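Local coordinates for protein M32 carboxypeptidase (Chitinophagaceae bacterium, PDB 7A03) that probably removes amino acids one at a time from the C-terminal ends of peptides, as a metal-dependent carboxypeptidase of the M32 family, at residues A[118-123]-A[130-135]; A[212-217]-A[260-265]; A[342-347]-A[355-360]; A[430-435]-A[474-479]. All blocks are in the same frame, centred on the assembly; numbering follows the deposited sequence.

Contact 1 (A[118-123]-A[130-135]); sequences HAWIKA and QVFEPA
Residues 118-123 and 130-135 face each other across a helical hairpin. Helices 103-126 and 129-150 run antiparallel here, at 171°, with their segment axes 7.9 Å apart. The aromatic contact is a T-shaped stack. Trp120 turns an edge of its five-membered ring to the face of Phe132, and the planes meet at 67°. The touching atom is Trp120 CD1, which sits over the centre of the Phe132 ring, 3.7 Å from Phe132 CZ. Both side chains have CG anti to the backbone N, which brings the rings together on one side of the hairpin. The rim of Phe132 also meets backbone: its CD1 is 3.5 Å from Trp120 N.

The aliphatic contacts are small and close. Ala119 CB meets Ala135 CB at 3.7 Å. Ala123 CB touches Phe132 CB at 3.6 Å and also packs on Val131 CB. On the outer side, the bent chain of exposed Lys122 crosses Val131 at about a right angle, with its CD a tight 3.4 Å from Val131 CG1. Leu406 of a loop touches both Ala123 and Phe132.

A leucine at Phe132 would lose the ring face under Trp120 CD1 and would probably loosen the turn end of the hairpin. The contact is apolar, and alanines at the interface let the helices approach closely, so cohesion rests on shape and the aromatic pair.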
loop_
_atom_site.group_PDB
_atom_site.type_symbol
_atom_site.label_atom_id
_atom_site.label_comp_id
_atom_site.label_asym_id
_atom_site.label_seq_id
_atom_site.Cartn_x
_atom_site.Cartn_y
_atom_site.Cartn_z
ATOM N N HIS A 118 -6.701 -14.659 17.518
ATOM C CA HIS A 118 -7.865 -15.439 17.943
ATOM C C HIS A 118 -8.968 -14.545 18.513
ATOM O O HIS A 118 -10.162 -14.742 18.223
ATOM C CB HIS A 118 -7.440 -16.524 18.934
ATOM C CG HIS A 118 -6.609 -17.604 18.312
ATOM N ND1 HIS A 118 -7.094 -18.443 17.332
ATOM C CD2 HIS A 118 -5.321 -17.969 18.516
ATOM C CE1 HIS A 118 -6.144 -19.283 16.963
ATOM N NE2 HIS A 118 -5.057 -19.017 17.667
ATOM N N ALA A 119 -8.587 -13.541 19.305
ATOM C CA ALA A 119 -9.574 -12.665 19.924
ATOM C C ALA A 119 -10.287 -11.811 18.885
ATOM O O ALA A 119 -11.481 -11.539 19.017
ATOM C CB ALA A 119 -8.903 -11.784 20.975
ATOM N N TRP A 120 -9.574 -11.393 17.839
ATOM C CA TRP A 120 -10.186 -10.600 16.781
ATOM C C TRP A 120 -11.199 -11.422 16.005
ATOM O O TRP A 120 -12.298 -10.938 15.698
ATOM C CB TRP A 120 -9.093 -10.079 15.847
ATOM C CG TRP A 120 -9.532 -8.983 14.926
ATOM C CD1 TRP A 120 -9.857 -7.702 15.268
ATOM C CD2 TRP A 120 -9.668 -9.066 13.505
ATOM N NE1 TRP A 120 -10.193 -6.984 14.146
ATOM C CE2 TRP A 120 -10.090 -7.798 13.052
ATOM C CE3 TRP A 120 -9.486 -10.093 12.572
ATOM C CZ2 TRP A 120 -10.327 -7.529 11.707
ATOM C CZ3 TRP A 120 -9.723 -9.826 11.240
ATOM C CH2 TRP A 120 -10.138 -8.552 10.819
ATOM N N ILE A 121 -10.852 -12.672 15.680
ATOM C CA ILE A 121 -11.811 -13.532 14.987
ATOM C C ILE A 121 -13.082 -13.702 15.818
ATOM O O ILE A 121 -14.207 -13.506 15.325
ATOM C CB ILE A 121 -11.166 -14.881 14.626
ATOM C CG1 ILE A 121 -10.114 -14.683 13.535
ATOM C CG2 ILE A 121 -12.228 -15.882 14.194
ATOM C CD1 ILE A 121 -10.686 -14.227 12.200
ATOM N N LYS A 122 -12.929 -14.052 17.098
ATOM C CA LYS A 122 -14.142 -14.302 17.874
ATOM C C LYS A 122 -14.893 -13.012 18.212
ATOM O O LYS A 122 -16.121 -13.035 18.364
ATOM C CB LYS A 122 -13.883 -15.221 19.071
ATOM C CG LYS A 122 -12.957 -14.691 20.141
ATOM C CD LYS A 122 -13.554 -14.919 21.519
ATOM C CE LYS A 122 -14.026 -16.343 21.719
ATOM N NZ LYS A 122 -14.879 -16.415 22.936
ATOM N N ALA A 123 -14.193 -11.877 18.285
ATOM C CA ALA A 123 -14.867 -10.601 18.496
ATOM C C ALA A 123 -15.717 -10.228 17.294
ATOM O O ALA A 123 -16.869 -9.806 17.449
ATOM C CB ALA A 123 -13.840 -9.506 18.785
ATOM N N GLN A 130 -15.571 -5.557 22.871
ATOM C CA GLN A 130 -15.075 -5.906 24.198
ATOM C C GLN A 130 -14.501 -7.314 24.249
ATOM O O GLN A 130 -13.698 -7.611 25.140
ATOM C CB GLN A 130 -16.163 -5.700 25.257
ATOM C CG GLN A 130 -16.677 -4.268 25.335
ATOM C CD GLN A 130 -15.588 -3.262 25.687
ATOM O OE1 GLN A 130 -14.529 -3.622 26.205
ATOM N NE2 GLN A 130 -15.843 -1.990 25.393
ATOM N N VAL A 131 -14.881 -8.178 23.308
ATOM C CA VAL A 131 -14.233 -9.480 23.187
ATOM C C VAL A 131 -12.772 -9.310 22.790
ATOM O O VAL A 131 -11.887 -10.020 23.286
ATOM C CB VAL A 131 -15.003 -10.359 22.183
ATOM C CG1 VAL A 131 -14.200 -11.592 21.827
ATOM C CG2 VAL A 131 -16.360 -10.745 22.749
ATOM N N PHE A 132 -12.498 -8.363 21.890
ATOM C CA PHE A 132 -11.147 -8.095 21.416
ATOM C C PHE A 132 -10.350 -7.244 22.392
ATOM O O PHE A 132 -9.116 -7.262 22.344
ATOM C CB PHE A 132 -11.251 -7.376 20.062
ATOM C CG PHE A 132 -9.932 -7.149 19.360
ATOM C CD1 PHE A 132 -9.064 -8.196 19.111
ATOM C CD2 PHE A 132 -9.587 -5.878 18.910
ATOM C CE1 PHE A 132 -7.858 -7.982 18.444
ATOM C CE2 PHE A 132 -8.386 -5.659 18.250
ATOM C CZ PHE A 132 -7.522 -6.713 18.016
ATOM N N GLU A 133 -11.027 -6.516 23.278
ATOM C CA GLU A 133 -10.353 -5.475 24.051
ATOM C C GLU A 133 -9.164 -5.952 24.885
ATOM O O GLU A 133 -8.142 -5.245 24.899
ATOM C CB GLU A 133 -11.369 -4.669 24.872
ATOM C CG GLU A 133 -10.794 -3.431 25.510
ATOM C CD GLU A 133 -9.999 -3.738 26.770
ATOM O OE1 GLU A 133 -10.254 -4.780 27.407
ATOM O OE2 GLU A 133 -9.087 -2.961 27.106
ATOM N N PRO A 134 -9.226 -7.067 25.626
ATOM C CA PRO A 134 -8.041 -7.465 26.413
ATOM C C PRO A 134 -6.809 -7.756 25.566
ATOM O O PRO A 134 -5.697 -7.313 25.910
ATOM C CB PRO A 134 -8.537 -8.696 27.188
ATOM C CG PRO A 134 -10.012 -8.505 27.286
ATOM C CD PRO A 134 -10.406 -7.879 25.974
ATOM N N ALA A 135 -6.977 -8.497 24.466
ATOM C CA ALA A 135 -5.853 -8.764 23.570
ATOM C C ALA A 135 -5.279 -7.469 23.008
ATOM O O ALA A 135 -4.054 -7.307 22.922
ATOM C CB ALA A 135 -6.272 -9.710 22.445
#

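Contact 2 (A[212-217]-A[260-265]); sequences WQLGID and NMTWSC
Trp212 comes first, with its CB directed away from helix 258-277; its backbone N lies 4.0 Å from Met261 SD. Its side chain touches Gln231 and Ile233 of strand 229-233. Leu214 has CG anti to the backbone N and brings CD2 to 3.4 Å from Thr262 OG1. Gly215 is the point of closest backbone approach. Met261, bent at chi2 and chi3, lays its CE 3.8 Å from Gly215 N, and Cys265 SG stands 3.9 Å from Gly215 CA. A beta carbon on Gly215 would collide with Cys265 SG and press on Met261 CE. The segments run nearly parallel, 20° apart, with axes separated by 9.4 Å. Cys265 also touches strands 229-233 and 247-251, so the pair packs beside the small sheet. Helix 258-277 carries an HExxH pattern just beyond Cys265, consistent with the zincin-type active-site helix of M32 peptidases, although no metal is bound to it here.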
loop_
_atom_site.group_PDB
_atom_site.type_symbol
_atom_site.label_atom_id
_atom_site.label_comp_id
_atom_site.label_asym_id
_atom_site.label_seq_id
_atom_site.Cartn_x
_atom_site.Cartn_y
_atom_site.Cartn_z
ATOM N N TRP A 212 -12.490 -10.510 -17.463
ATOM C CA TRP A 212 -11.154 -11.080 -17.316
ATOM C C TRP A 212 -10.241 -10.611 -18.439
ATOM O O TRP A 212 -9.121 -10.120 -18.193
ATOM C CB TRP A 212 -11.239 -12.605 -17.299
ATOM C CG TRP A 212 -9.896 -13.237 -17.338
ATOM C CD1 TRP A 212 -9.254 -13.712 -18.435
ATOM C CD2 TRP A 212 -9.014 -13.463 -16.225
ATOM N NE1 TRP A 212 -8.026 -14.222 -18.087
ATOM C CE2 TRP A 212 -7.845 -14.066 -16.738
ATOM C CE3 TRP A 212 -9.087 -13.190 -14.854
ATOM C CZ2 TRP A 212 -6.771 -14.443 -15.921
ATOM C CZ3 TRP A 212 -8.012 -13.567 -14.034
ATOM C CH2 TRP A 212 -6.869 -14.172 -14.577
ATOM N N GLN A 213 -10.722 -10.727 -19.688
ATOM C CA GLN A 213 -9.887 -10.345 -20.820
ATOM C C GLN A 213 -9.638 -8.842 -20.851
ATOM O O GLN A 213 -8.557 -8.410 -21.268
ATOM C CB GLN A 213 -10.497 -10.846 -22.130
ATOM C CG GLN A 213 -9.572 -10.704 -23.333
ATOM C CD GLN A 213 -8.271 -11.442 -23.149
ATOM O OE1 GLN A 213 -8.264 -12.640 -22.862
ATOM N NE2 GLN A 213 -7.158 -10.730 -23.287
ATOM N N LEU A 214 -10.611 -8.045 -20.403
ATOM C CA LEU A 214 -10.426 -6.600 -20.328
ATOM C C LEU A 214 -9.253 -6.252 -19.424
ATOM O O LEU A 214 -8.400 -5.423 -19.776
ATOM C CB LEU A 214 -11.709 -5.951 -19.804
ATOM C CG LEU A 214 -11.609 -4.478 -19.386
ATOM C CD1 LEU A 214 -11.204 -3.639 -20.578
ATOM C CD2 LEU A 214 -12.937 -4.006 -18.826
ATOM N N GLY A 215 -9.199 -6.887 -18.249
ATOM C CA GLY A 215 -8.106 -6.607 -17.323
ATOM C C GLY A 215 -6.756 -7.031 -17.871
ATOM O O GLY A 215 -5.757 -6.307 -17.740
ATOM N N ILE A 216 -6.702 -8.217 -18.491
ATOM C CA ILE A 216 -5.463 -8.642 -19.151
ATOM C C ILE A 216 -5.018 -7.617 -20.202
ATOM O O ILE A 216 -3.831 -7.266 -20.301
ATOM C CB ILE A 216 -5.641 -10.043 -19.763
ATOM C CG1 ILE A 216 -5.931 -11.094 -18.674
ATOM C CG2 ILE A 216 -4.435 -10.385 -20.629
ATOM C CD1 ILE A 216 -4.737 -11.413 -17.796
ATOM N N ASP A 217 -5.963 -7.151 -21.029
ATOM C CA ASP A 217 -5.645 -6.179 -22.070
ATOM C C ASP A 217 -5.118 -4.881 -21.470
ATOM O O ASP A 217 -4.132 -4.316 -21.955
ATOM C CB ASP A 217 -6.904 -5.881 -22.879
ATOM C CG ASP A 217 -7.236 -6.958 -23.886
ATOM O OD1 ASP A 217 -6.485 -7.947 -24.002
ATOM O OD2 ASP A 217 -8.268 -6.793 -24.573
ATOM N N ASN A 260 -15.335 -3.052 -9.647
ATOM C CA ASN A 260 -14.391 -3.845 -8.866
ATOM C C ASN A 260 -13.146 -4.186 -9.678
ATOM O O ASN A 260 -12.062 -3.627 -9.456
ATOM C CB ASN A 260 -15.100 -5.100 -8.349
ATOM C CG ASN A 260 -14.337 -5.797 -7.246
ATOM O OD1 ASN A 260 -13.116 -5.930 -7.301
ATOM N ND2 ASN A 260 -15.066 -6.272 -6.240
ATOM N N MET A 261 -13.297 -5.102 -10.631
ATOM C CA MET A 261 -12.134 -5.741 -11.227
ATOM C C MET A 261 -11.245 -4.757 -11.967
ATOM O O MET A 261 -10.018 -4.818 -11.837
ATOM C CB MET A 261 -12.558 -6.871 -12.160
ATOM C CG MET A 261 -11.391 -7.700 -12.662
ATOM S SD MET A 261 -11.458 -8.087 -14.438
ATOM C CE MET A 261 -11.306 -6.441 -15.150
ATOM N N THR A 262 -11.838 -3.880 -12.790
ATOM C CA THR A 262 -11.030 -3.077 -13.701
ATOM C C THR A 262 -10.027 -2.229 -12.921
ATOM O O THR A 262 -8.823 -2.200 -13.238
ATOM C CB THR A 262 -11.943 -2.222 -14.588
ATOM O OG1 THR A 262 -12.494 -3.061 -15.618
ATOM C CG2 THR A 262 -11.181 -1.074 -15.234
ATOM N N TRP A 263 -10.510 -1.563 -11.869
ATOM C CA TRP A 263 -9.631 -0.717 -11.070
ATOM C C TRP A 263 -8.728 -1.529 -10.147
ATOM O O TRP A 263 -7.605 -1.087 -9.860
ATOM C CB TRP A 263 -10.418 0.395 -10.353
ATOM C CG TRP A 263 -10.902 1.402 -11.363
ATOM C CD1 TRP A 263 -10.258 2.527 -11.784
ATOM C CD2 TRP A 263 -12.083 1.298 -12.164
ATOM N NE1 TRP A 263 -10.982 3.145 -12.779
ATOM C CE2 TRP A 263 -12.119 2.416 -13.016
ATOM C CE3 TRP A 263 -13.136 0.381 -12.216
ATOM C CZ2 TRP A 263 -13.155 2.626 -13.919
ATOM C CZ3 TRP A 263 -14.152 0.583 -13.114
ATOM C CH2 TRP A 263 -14.156 1.692 -13.958
ATOM N N SER A 264 -9.166 -2.711 -9.686
ATOM C CA SER A 264 -8.227 -3.584 -8.981
ATOM C C SER A 264 -7.045 -3.938 -9.886
ATOM O O SER A 264 -5.878 -3.937 -9.457
ATOM C CB SER A 264 -8.927 -4.869 -8.528
ATOM O OG SER A 264 -9.857 -4.627 -7.493
ATOM N N CYS A 265 -7.345 -4.286 -11.138
ATOM C CA CYS A 265 -6.307 -4.695 -12.070
ATOM C C CYS A 265 -5.346 -3.543 -12.329
ATOM O O CYS A 265 -4.130 -3.728 -12.335
ATOM C CB CYS A 265 -6.977 -5.070 -13.388
ATOM S SG CYS A 265 -7.699 -6.707 -13.416
#

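Contact 3 (A[342-347]-A[355-360]); sequences NHVQPS and EITYHF
The amide of Asn342 and the carboxylate of Glu355 lie nearly coplanar, 12° apart, and meet through a water. That water donates to Asn342 OD1 at 2.7 Å and to Glu355 OE2 at 2.6 Å. Both oxygens also bond Lys496, with a salt bridge on the glutamate, while Tyr492 holds Glu355 OE1. The His343 imidazole has Gln345 OE1 at its edge and in its plane. His343 NE2 donates to this oxygen at 3.0 Å, and the bond is nearly straight at 168°.

Between the polar ends, Val344 CG2 meets Ile356 CG1 at 3.8 Å, and Phe497 of helix 486-497 touches both residues. Thr357 turns its CG2 onto the chain at Pro346, 3.8 Å from Pro346 N. Its OG1 takes the crowded position between backbone N and carbonyl carbon. There it bonds Asp354 and accepts from a second water, which lies 2.8 Å from Thr357 OG1 and also bonds Ser347 OG.

The loop before helix 358-374 is thus joined to residues 355-357, which lead into that helix, by waters and a few apolar carbons. The lysine is likely to offset the charge of Glu355. The first water joins two acceptors that could not bond each other directly, the second two hydroxyls.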
loop_
_atom_site.group_PDB
_atom_site.type_symbol
_atom_site.label_atom_id
_atom_site.label_comp_id
_atom_site.label_asym_id
_atom_site.label_seq_id
_atom_site.Cartn_x
_atom_site.Cartn_y
_atom_site.Cartn_z
ATOM N N ASN A 342 -16.216 8.185 -10.512
ATOM C CA ASN A 342 -15.685 9.093 -9.500
ATOM C C ASN A 342 -16.738 9.521 -8.474
ATOM O O ASN A 342 -16.886 10.714 -8.191
ATOM C CB ASN A 342 -15.096 10.321 -10.184
ATOM C CG ASN A 342 -13.809 10.020 -10.891
ATOM O OD1 ASN A 342 -12.772 9.830 -10.255
ATOM N ND2 ASN A 342 -13.856 9.998 -12.213
ATOM N N HIS A 343 -17.464 8.557 -7.909
ATOM C CA HIS A 343 -18.524 8.848 -6.952
ATOM C C HIS A 343 -17.947 8.965 -5.541
ATOM O O HIS A 343 -17.334 8.021 -5.031
ATOM C CB HIS A 343 -19.611 7.778 -6.986
ATOM C CG HIS A 343 -20.740 8.052 -6.042
ATOM N ND1 HIS A 343 -21.634 9.084 -6.232
ATOM C CD2 HIS A 343 -21.105 7.447 -4.887
ATOM C CE1 HIS A 343 -22.505 9.097 -5.240
ATOM N NE2 HIS A 343 -22.208 8.114 -4.412
ATOM N N VAL A 344 -18.174 10.113 -4.905
ATOM C CA VAL A 344 -17.666 10.392 -3.563
ATOM C C VAL A 344 -18.814 10.321 -2.569
ATOM O O VAL A 344 -19.851 10.976 -2.755
ATOM C CB VAL A 344 -16.970 11.761 -3.507
ATOM C CG1 VAL A 344 -16.794 12.229 -2.063
ATOM C CG2 VAL A 344 -15.635 11.692 -4.209
ATOM N N GLN A 345 -18.612 9.556 -1.489
ATOM C CA GLN A 345 -19.673 9.343 -0.519
ATOM C C GLN A 345 -19.061 8.950 0.817
ATOM O O GLN A 345 -18.377 7.926 0.895
ATOM C CB GLN A 345 -20.562 8.205 -1.015
ATOM C CG GLN A 345 -21.741 7.885 -0.131
ATOM C CD GLN A 345 -22.843 7.187 -0.897
ATOM O OE1 GLN A 345 -23.521 7.798 -1.721
ATOM N NE2 GLN A 345 -23.013 5.890 -0.647
ATOM N N PRO A 346 -19.280 9.725 1.875
ATOM C CA PRO A 346 -18.868 9.272 3.213
ATOM C C PRO A 346 -19.474 7.908 3.513
ATOM O O PRO A 346 -20.650 7.656 3.233
ATOM C CB PRO A 346 -19.426 10.359 4.136
ATOM C CG PRO A 346 -19.505 11.583 3.254
ATOM C CD PRO A 346 -19.892 11.067 1.897
ATOM N N SER A 347 -18.647 7.009 4.046
ATOM C CA SER A 347 -19.075 5.638 4.278
ATOM C C SER A 347 -18.294 5.052 5.452
ATOM O O SER A 347 -17.382 5.677 6.000
ATOM C CB SER A 347 -18.983 4.819 2.990
ATOM O OG SER A 347 -17.645 4.735 2.536
ATOM N N GLU A 355 -11.660 7.916 -3.175
ATOM C CA GLU A 355 -10.326 8.487 -2.968
ATOM C C GLU A 355 -10.320 9.785 -2.159
ATOM O O GLU A 355 -9.233 10.258 -1.800
ATOM C CB GLU A 355 -9.595 8.689 -4.307
ATOM C CG GLU A 355 -10.128 9.842 -5.136
ATOM C CD GLU A 355 -9.444 9.973 -6.501
ATOM O OE1 GLU A 355 -8.193 9.882 -6.583
ATOM O OE2 GLU A 355 -10.177 10.185 -7.488
ATOM N N ILE A 356 -11.473 10.390 -1.873
ATOM C CA ILE A 356 -11.484 11.587 -1.036
ATOM C C ILE A 356 -11.701 11.173 0.409
ATOM O O ILE A 356 -10.849 11.415 1.275
ATOM C CB ILE A 356 -12.542 12.616 -1.480
ATOM C CG1 ILE A 356 -12.305 13.021 -2.936
ATOM C CG2 ILE A 356 -12.526 13.826 -0.565
ATOM C CD1 ILE A 356 -10.945 13.641 -3.179
ATOM N N THR A 357 -12.843 10.539 0.675
ATOM C CA THR A 357 -13.163 10.165 2.047
ATOM C C THR A 357 -12.175 9.154 2.618
ATOM O O THR A 357 -12.023 9.099 3.843
ATOM C CB THR A 357 -14.591 9.618 2.137
ATOM O OG1 THR A 357 -14.692 8.435 1.333
ATOM C CG2 THR A 357 -15.596 10.659 1.678
ATOM N N TYR A 358 -11.499 8.373 1.762
ATOM C CA TYR A 358 -10.506 7.404 2.234
ATOM C C TYR A 358 -9.571 8.016 3.273
ATOM O O TYR A 358 -9.251 7.388 4.295
ATOM C CB TYR A 358 -9.673 6.898 1.048
ATOM C CG TYR A 358 -8.774 5.718 1.379
ATOM C CD1 TYR A 358 -7.490 5.914 1.890
ATOM C CD2 TYR A 358 -9.211 4.418 1.180
ATOM C CE1 TYR A 358 -6.676 4.849 2.210
ATOM C CE2 TYR A 358 -8.404 3.339 1.486
ATOM C CZ TYR A 358 -7.137 3.562 1.993
ATOM O OH TYR A 358 -6.318 2.497 2.307
ATOM N N HIS A 359 -9.139 9.255 3.036
ATOM C CA HIS A 359 -8.111 9.840 3.880
ATOM C C HIS A 359 -8.629 10.223 5.257
ATOM O O HIS A 359 -7.853 10.220 6.217
ATOM C CB HIS A 359 -7.388 10.940 3.109
ATOM C CG HIS A 359 -6.913 10.449 1.780
ATOM N ND1 HIS A 359 -5.881 9.538 1.663
ATOM C CD2 HIS A 359 -7.389 10.644 0.527
ATOM C CE1 HIS A 359 -5.721 9.223 0.390
ATOM N NE2 HIS A 359 -6.617 9.884 -0.323
ATOM N N PHE A 360 -9.940 10.434 5.401
ATOM C CA PHE A 360 -10.469 10.581 6.753
ATOM C C PHE A 360 -10.366 9.272 7.525
ATOM O O PHE A 360 -9.963 9.271 8.699
ATOM C CB PHE A 360 -11.889 11.124 6.723
ATOM C CG PHE A 360 -11.954 12.573 6.332
ATOM C CD1 PHE A 360 -11.961 12.942 4.995
ATOM C CD2 PHE A 360 -11.934 13.564 7.297
ATOM C CE1 PHE A 360 -11.991 14.281 4.635
ATOM C CE2 PHE A 360 -11.964 14.892 6.942
ATOM C CZ PHE A 360 -11.991 15.248 5.616
HETATM O O HOH W 1 -12.517 9.110 -7.653
HETATM O O HOH W 2 -15.895 6.781 3.173
#

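Contact 4 (A[430-435]-A[474-479]); sequences AQFFTT and ELCQKI
The tight part of this contact surrounds Cys476. Its SG, anti to the backbone N, lies 3.3 Å from Gln431 NE2. The amide of Gln431 has firmer partners beyond the two segments: OE1 bonds Gln485 N, and NE2 bonds Pro483 O and Thr480 OG1. The sulfur also makes an oblique sulfur-aromatic contact, 5.4 Å from the centroid of the Phe432 ring and 57° off its normal. Phe432 meets the Cys476 backbone with its edge, CE1 to Cys476 CA at 4.1 Å.

Toward Ile479 the side-chain pairs are looser, with Phe432 CE1 4.3 Å from Ile479 CD1. Thr435 CG2 comes closer to the carbonyl, 3.7 Å from Ile479 O. Thr435 OG1 turns back to its own helix and donates to Gln431 O at 2.8 Å, a carbonyl that Thr435 N also uses. A glycine at Thr435 would lose both the methyl against Ile479 and this extra bond, and would probably weaken the Ile479 side of the contact. On the outer side of helix 472-480, Glu474, Gln477 and Lys478 are exposed to solvent.

The segments run 19° from parallel, axes 10.9 Å apart. Helix 293-307 packs against Phe432 and Phe433, and helix 486-497 covers Ala430, Gln431 and Thr434.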
loop_
_atom_site.group_PDB
_atom_site.type_symbol
_atom_site.label_atom_id
_atom_site.label_comp_id
_atom_site.label_asym_id
_atom_site.label_seq_id
_atom_site.Cartn_x
_atom_site.Cartn_y
_atom_site.Cartn_z
ATOM N N ALA A 430 -0.169 11.847 -6.520
ATOM C CA ALA A 430 -0.614 13.081 -7.145
ATOM C C ALA A 430 0.573 13.972 -7.453
ATOM O O ALA A 430 0.680 14.528 -8.564
ATOM C CB ALA A 430 -1.608 13.793 -6.223
ATOM N N GLN A 431 1.528 14.024 -6.522
ATOM C CA GLN A 431 2.673 14.890 -6.742
ATOM C C GLN A 431 3.499 14.358 -7.896
ATOM O O GLN A 431 3.970 15.135 -8.743
ATOM C CB GLN A 431 3.493 14.995 -5.455
ATOM C CG GLN A 431 4.680 15.940 -5.521
ATOM C CD GLN A 431 5.044 16.497 -4.154
ATOM O OE1 GLN A 431 4.251 16.406 -3.206
ATOM N NE2 GLN A 431 6.236 17.084 -4.040
ATOM N N PHE A 432 3.618 13.023 -7.990
ATOM C CA PHE A 432 4.411 12.479 -9.081
ATOM C C PHE A 432 3.692 12.694 -10.407
ATOM O O PHE A 432 4.318 13.106 -11.396
ATOM C CB PHE A 432 4.713 10.988 -8.870
ATOM C CG PHE A 432 5.660 10.687 -7.727
ATOM C CD1 PHE A 432 6.644 11.577 -7.339
ATOM C CD2 PHE A 432 5.562 9.479 -7.050
ATOM C CE1 PHE A 432 7.504 11.274 -6.287
ATOM C CE2 PHE A 432 6.430 9.170 -5.988
ATOM C CZ PHE A 432 7.392 10.062 -5.613
ATOM N N PHE A 433 2.362 12.500 -10.437
ATOM C CA PHE A 433 1.713 12.546 -11.741
ATOM C C PHE A 433 1.666 13.970 -12.268
ATOM O O PHE A 433 1.956 14.221 -13.446
ATOM C CB PHE A 433 0.322 11.923 -11.712
ATOM C CG PHE A 433 -0.295 11.804 -13.072
ATOM C CD1 PHE A 433 0.206 10.891 -14.000
ATOM C CD2 PHE A 433 -1.342 12.640 -13.455
ATOM C CE1 PHE A 433 -0.334 10.815 -15.276
ATOM C CE2 PHE A 433 -1.892 12.539 -14.718
ATOM C CZ PHE A 433 -1.391 11.614 -15.626
ATOM N N THR A 434 1.339 14.920 -11.398
ATOM C CA THR A 434 1.383 16.314 -11.805
ATOM C C THR A 434 2.772 16.679 -12.306
ATOM O O THR A 434 2.912 17.335 -13.349
ATOM C CB THR A 434 0.930 17.187 -10.641
ATOM O OG1 THR A 434 -0.443 16.893 -10.365
ATOM C CG2 THR A 434 1.056 18.673 -10.969
ATOM N N THR A 435 3.812 16.175 -11.636
ATOM C CA THR A 435 5.157 16.492 -12.093
ATOM C C THR A 435 5.412 15.859 -13.452
ATOM O O THR A 435 5.976 16.506 -14.348
ATOM C CB THR A 435 6.184 16.046 -11.054
ATOM O OG1 THR A 435 5.958 16.772 -9.835
ATOM C CG2 THR A 435 7.602 16.337 -11.542
ATOM N N GLU A 474 13.990 12.008 -0.201
ATOM C CA GLU A 474 15.013 12.328 -1.188
ATOM C C GLU A 474 14.507 12.068 -2.592
ATOM O O GLU A 474 14.787 12.843 -3.512
ATOM C CB GLU A 474 16.273 11.501 -0.926
ATOM C CG GLU A 474 16.924 11.801 0.416
ATOM C CD GLU A 474 18.035 10.823 0.747
ATOM O OE1 GLU A 474 18.101 9.754 0.102
ATOM O OE2 GLU A 474 18.851 11.123 1.646
ATOM N N LEU A 475 13.751 10.978 -2.776
ATOM C CA LEU A 475 13.214 10.664 -4.091
ATOM C C LEU A 475 12.260 11.758 -4.555
ATOM O O LEU A 475 12.348 12.244 -5.686
ATOM C CB LEU A 475 12.506 9.311 -4.034
ATOM C CG LEU A 475 12.201 8.653 -5.367
ATOM C CD1 LEU A 475 13.450 8.513 -6.217
ATOM C CD2 LEU A 475 11.545 7.291 -5.127
ATOM N N CYS A 476 11.329 12.136 -3.684
ATOM C CA CYS A 476 10.345 13.141 -4.047
ATOM C C CYS A 476 11.014 14.491 -4.333
ATOM O O CYS A 476 10.667 15.162 -5.306
ATOM C CB CYS A 476 9.303 13.219 -2.931
ATOM S SG CYS A 476 7.912 14.325 -3.292
ATOM N N GLN A 477 12.014 14.872 -3.530
ATOM C CA GLN A 477 12.741 16.119 -3.759
ATOM C C GLN A 477 13.524 16.087 -5.074
ATOM O O GLN A 477 13.511 17.061 -5.838
ATOM C CB GLN A 477 13.685 16.378 -2.582
ATOM C CG GLN A 477 14.600 17.590 -2.736
ATOM C CD GLN A 477 13.842 18.898 -2.688
ATOM O OE1 GLN A 477 12.952 19.086 -1.856
ATOM N NE2 GLN A 477 14.196 19.812 -3.579
ATOM N N LYS A 478 14.199 14.969 -5.357
ATOM C CA LYS A 478 14.959 14.846 -6.597
ATOM C C LYS A 478 14.059 14.945 -7.826
ATOM O O LYS A 478 14.402 15.633 -8.798
ATOM C CB LYS A 478 15.739 13.528 -6.591
ATOM C CG LYS A 478 16.411 13.201 -7.919
ATOM C CD LYS A 478 17.005 11.800 -7.918
ATOM C CE LYS A 478 17.874 11.591 -9.143
ATOM N NZ LYS A 478 18.220 10.157 -9.324
ATOM N N ILE A 479 12.901 14.276 -7.798
ATOM C CA ILE A 479 12.031 14.239 -8.971
ATOM C C ILE A 479 11.225 15.526 -9.127
ATOM O O ILE A 479 11.065 16.039 -10.242
ATOM C CB ILE A 479 11.107 13.011 -8.907
ATOM C CG1 ILE A 479 11.902 11.709 -8.996
ATOM C CG2 ILE A 479 10.068 13.070 -10.006
ATOM C CD1 ILE A 479 11.082 10.527 -8.538
#

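Overall arrangement
The four contacts follow one another along the chain without touching. Contact 1 is most remote: its centre is about 26 Å from that of the chain and about 41 Å from contact 4, on the opposite side of the chain's centre. Contact 2 leads into the helix with the probable HExxH active-site pattern. It comes within about 7 Å of contact 3 at the nearest atoms. Arg309 links these two: it makes a cation-pi contact with Trp263, and its backbone O accepts a hydrogen bond from Asn342 ND2. Contacts 3 and 4 are about 8 Å apart at the nearest atoms, and both pack on helix 486-497. Citrate and glycerol, probably from the crystallisation liquor, lie beside contact 2.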